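Local structure of transcriptional regulator, marR family, putative (Sulfolobus solfataricus, 3F3X) at residues N34-I42 and A66-K77. The protein probably acts as a DNA-binding transcription factor of the MarR family, a dimer whose subunits each carry a winged helix-turn-helix domain. Residues are numbered along the deposited sequence; the frame is centred on the assembly and turned at random.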
loop_
_atom_site.group_PDB
_atom_site.type_symbol
_atom_site.label_atom_id
_atom_site.label_comp_id
_atom_site.label_asym_id
_atom_site.label_seq_id
_atom_site.Cartn_x
_atom_site.Cartn_y
_atom_site.Cartn_z
ATOM N N ASN A 34 0.103 12.191 17.404
ATOM C CA ASN A 34 0.283 10.893 18.035
ATOM C C ASN A 34 -0.811 9.952 17.535
ATOM O O ASN A 34 -1.372 9.158 18.292
ATOM C CB ASN A 34 0.231 11.030 19.562
ATOM C CG ASN A 34 0.563 9.739 20.275
ATOM O OD1 ASN A 34 1.475 9.014 19.877
ATOM N ND2 ASN A 34 -0.169 9.449 21.349
ATOM N N LEU A 35 -1.111 10.069 16.245
ATOM C CA LEU A 35 -2.113 9.234 15.592
ATOM C C LEU A 35 -1.475 8.576 14.386
ATOM O O LEU A 35 -0.437 9.024 13.901
ATOM C CB LEU A 35 -3.305 10.068 15.107
ATOM C CG LEU A 35 -4.220 10.741 16.129
ATOM C CD1 LEU A 35 -5.310 11.515 15.384
ATOM C CD2 LEU A 35 -4.835 9.688 17.052
ATOM N N SER A 36 -2.105 7.511 13.903
ATOM C CA SER A 36 -1.625 6.809 12.725
ATOM C C SER A 36 -2.648 7.040 11.621
ATOM O O SER A 36 -3.716 7.609 11.859
ATOM C CB SER A 36 -1.504 5.312 12.998
ATOM O OG SER A 36 -2.784 4.716 13.136
ATOM N N TYR A 37 -2.327 6.598 10.415
ATOM C CA TYR A 37 -3.239 6.751 9.294
ATOM C C TYR A 37 -4.476 5.886 9.517
ATOM O O TYR A 37 -5.589 6.281 9.173
ATOM C CB TYR A 37 -2.551 6.340 7.999
ATOM C CG TYR A 37 -3.394 6.530 6.760
ATOM C CD1 TYR A 37 -4.073 7.727 6.528
ATOM C CD2 TYR A 37 -3.455 5.539 5.786
ATOM C CE1 TYR A 37 -4.787 7.933 5.347
ATOM C CE2 TYR A 37 -4.162 5.735 4.603
ATOM C CZ TYR A 37 -4.820 6.934 4.389
ATOM O OH TYR A 37 -5.472 7.132 3.191
ATOM N N LEU A 38 -4.276 4.704 10.092
ATOM C CA LEU A 38 -5.393 3.805 10.360
ATOM C C LEU A 38 -6.306 4.443 11.400
ATOM O O LEU A 38 -7.524 4.275 11.350
ATOM C CB LEU A 38 -4.895 2.451 10.876
ATOM C CG LEU A 38 -5.998 1.422 11.151
ATOM C CD1 LEU A 38 -6.787 1.170 9.878
ATOM C CD2 LEU A 38 -5.385 0.120 11.660
ATOM N N ASP A 39 -5.707 5.165 12.347
ATOM C CA ASP A 39 -6.469 5.853 13.388
ATOM C C ASP A 39 -7.408 6.840 12.701
ATOM O O ASP A 39 -8.587 6.943 13.049
ATOM C CB ASP A 39 -5.543 6.637 14.321
ATOM C CG ASP A 39 -4.766 5.752 15.278
ATOM O OD1 ASP A 39 -3.775 6.261 15.847
ATOM O OD2 ASP A 39 -5.141 4.573 15.479
ATOM N N PHE A 40 -6.866 7.578 11.738
ATOM C CA PHE A 40 -7.654 8.547 10.993
ATOM C C PHE A 40 -8.826 7.862 10.286
ATOM O O PHE A 40 -9.954 8.354 10.319
ATOM C CB PHE A 40 -6.788 9.255 9.950
ATOM C CG PHE A 40 -7.577 9.883 8.839
ATOM C CD1 PHE A 40 -8.311 11.050 9.050
ATOM C CD2 PHE A 40 -7.617 9.284 7.583
ATOM C CE1 PHE A 40 -9.070 11.610 8.018
ATOM C CE2 PHE A 40 -8.369 9.833 6.552
ATOM C CZ PHE A 40 -9.100 10.995 6.766
ATOM N N SER A 41 -8.550 6.735 9.638
ATOM C CA SER A 41 -9.590 5.997 8.922
ATOM C C SER A 41 -10.724 5.547 9.844
ATOM O O SER A 41 -11.905 5.654 9.495
ATOM C CB SER A 41 -8.985 4.775 8.227
ATOM O OG SER A 41 -8.061 5.168 7.230
ATOM N N ILE A 42 -10.364 5.034 11.016
ATOM C CA ILE A 42 -11.361 4.573 11.972
ATOM C C ILE A 42 -12.218 5.747 12.432
ATOM O O ILE A 42 -13.445 5.634 12.519
ATOM C CB ILE A 42 -10.689 3.887 13.188
ATOM C CG1 ILE A 42 -10.035 2.577 12.728
ATOM C CG2 ILE A 42 -11.717 3.626 14.299
ATOM C CD1 ILE A 42 -9.218 1.886 13.802
ATOM N N ALA A 66 -5.542 -5.905 13.806
ATOM C CA ALA A 66 -5.022 -4.564 13.559
ATOM C C ALA A 66 -6.042 -3.522 14.020
ATOM O O ALA A 66 -5.679 -2.523 14.641
ATOM C CB ALA A 66 -4.710 -4.382 12.079
ATOM N N ILE A 67 -7.316 -3.757 13.712
ATOM C CA ILE A 67 -8.382 -2.844 14.118
ATOM C C ILE A 67 -8.464 -2.790 15.643
ATOM O O ILE A 67 -8.536 -1.709 16.230
ATOM C CB ILE A 67 -9.762 -3.300 13.572
ATOM C CG1 ILE A 67 -9.795 -3.165 12.048
ATOM C CG2 ILE A 67 -10.886 -2.479 14.221
ATOM C CD1 ILE A 67 -9.606 -1.735 11.543
ATOM N N THR A 68 -8.449 -3.960 16.279
ATOM C CA THR A 68 -8.532 -4.037 17.735
ATOM C C THR A 68 -7.393 -3.282 18.408
ATOM O O THR A 68 -7.605 -2.571 19.392
ATOM C CB THR A 68 -8.497 -5.496 18.224
ATOM O OG1 THR A 68 -9.557 -6.232 17.607
ATOM C CG2 THR A 68 -8.668 -5.553 19.736
ATOM N N ALA A 69 -6.183 -3.447 17.881
ATOM C CA ALA A 69 -5.018 -2.770 18.436
ATOM C C ALA A 69 -5.192 -1.259 18.321
ATOM O O ALA A 69 -4.918 -0.527 19.270
ATOM C CB ALA A 69 -3.751 -3.208 17.704
ATOM N N ALA A 70 -5.651 -0.800 17.159
ATOM C CA ALA A 70 -5.863 0.627 16.925
ATOM C C ALA A 70 -6.948 1.178 17.846
ATOM O O ALA A 70 -6.768 2.221 18.470
ATOM C CB ALA A 70 -6.240 0.872 15.463
ATOM N N VAL A 71 -8.074 0.472 17.931
ATOM C CA VAL A 71 -9.184 0.897 18.781
ATOM C C VAL A 71 -8.777 0.930 20.253
ATOM O O VAL A 71 -9.222 1.800 21.005
ATOM C CB VAL A 71 -10.412 -0.034 18.593
ATOM C CG1 VAL A 71 -11.509 0.322 19.591
ATOM C CG2 VAL A 71 -10.933 0.092 17.163
ATOM N N ASP A 72 -7.928 -0.006 20.672
ATOM C CA ASP A 72 -7.486 -0.015 22.062
ATOM C C ASP A 72 -6.866 1.335 22.416
ATOM O O ASP A 72 -7.158 1.903 23.467
ATOM C CB ASP A 72 -6.445 -1.112 22.316
ATOM C CG ASP A 72 -7.036 -2.510 22.293
ATOM O OD1 ASP A 72 -8.232 -2.676 22.623
ATOM O OD2 ASP A 72 -6.285 -3.452 21.959
ATOM N N LYS A 73 -6.009 1.848 21.537
ATOM C CA LYS A 73 -5.358 3.128 21.794
ATOM C C LYS A 73 -6.335 4.287 21.676
ATOM O O LYS A 73 -6.348 5.185 22.520
ATOM C CB LYS A 73 -4.180 3.328 20.842
ATOM C CG LYS A 73 -2.839 3.375 21.560
ATOM C CD LYS A 73 -1.672 3.127 20.620
ATOM C CE LYS A 73 -0.370 3.014 21.402
ATOM N NZ LYS A 73 0.775 2.595 20.545
ATOM N N LEU A 74 -7.162 4.260 20.636
ATOM C CA LEU A 74 -8.148 5.313 20.438
ATOM C C LEU A 74 -9.101 5.413 21.624
ATOM O O LEU A 74 -9.431 6.512 22.071
ATOM C CB LEU A 74 -8.945 5.059 19.156
ATOM C CG LEU A 74 -8.171 5.262 17.852
ATOM C CD1 LEU A 74 -9.011 4.791 16.684
ATOM C CD2 LEU A 74 -7.806 6.738 17.685
ATOM N N GLU A 75 -9.548 4.272 22.137
ATOM C CA GLU A 75 -10.466 4.302 23.265
ATOM C C GLU A 75 -9.764 4.797 24.524
ATOM O O GLU A 75 -10.350 5.524 25.323
ATOM C CB GLU A 75 -11.088 2.918 23.506
ATOM C CG GLU A 75 -12.047 2.903 24.688
ATOM C CD GLU A 75 -13.021 1.737 24.659
ATOM O OE1 GLU A 75 -12.601 0.613 24.310
ATOM O OE2 GLU A 75 -14.205 1.948 25.003
ATOM N N ALA A 76 -8.503 4.410 24.689
ATOM C CA ALA A 76 -7.726 4.834 25.847
ATOM C C ALA A 76 -7.559 6.354 25.824
ATOM O O ALA A 76 -7.499 7.000 26.875
ATOM C CB ALA A 76 -6.362 4.149 25.836
ATOM N N LYS A 77 -7.498 6.917 24.619
ATOM C CA LYS A 77 -7.346 8.360 24.436
ATOM C C LYS A 77 -8.690 9.076 24.505
ATOM O O LYS A 77 -8.750 10.302 24.393
ATOM C CB LYS A 77 -6.720 8.667 23.075
ATOM C CG LYS A 77 -5.354 8.069 22.832
ATOM C CD LYS A 77 -4.941 8.308 21.389
ATOM C CE LYS A 77 -3.630 7.624 21.077
ATOM N NZ LYS A 77 -2.638 8.566 20.516
#
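I42 of helix 37-48 is the knob that fits among I67, A70, V71 and L74 of helix 64-76. Followed outward from the backbone, its CB lies 4.0 Å from L74 CD1, and CG2 is closer still to that methyl. CG1 is anti to the carbonyl carbon (chi1 -68°) and carries CD1 forward to A70 CB at 3.6 Å, with V71 CG2 and I67 CD1 a little farther off. The axes of segments 37-42 and 66-76 come within 10.0 Å and cross at -79°; the small methyl of A70 suits the site because I42 CD1 and L38 CD2 both come up against it. L35 CD2 meets L74 CD2 at 4.2 Å. D39 rests OD2 against A70 CB and L74 CG, while its OD1 takes the N-H of S36 from above the carboxylate plane, and S36 OG accepts from D39 N, a capping box. Toward the end of helix 64-76 the contact turns polar. There K77, bent at chi4, brings NZ to N34 O for a 2.6 Å hydrogen bond, with the C=O...N angle at 152°; a lysine is long enough to span from the end of one helix to the loop before the other. Cut back to an alanine, position 77 is likely to leave the N34 carbonyl without its ammonium partner and the loop less firmly tied to the helix. With helix 53-60 also packing on I67, these helices belong to the winged helix-turn-helix domain, and helix 64-76 corresponds to the recognition helix of MarR proteins. The contact is thus mainly apolar interlocking, with one charged hydrogen bond at its edge.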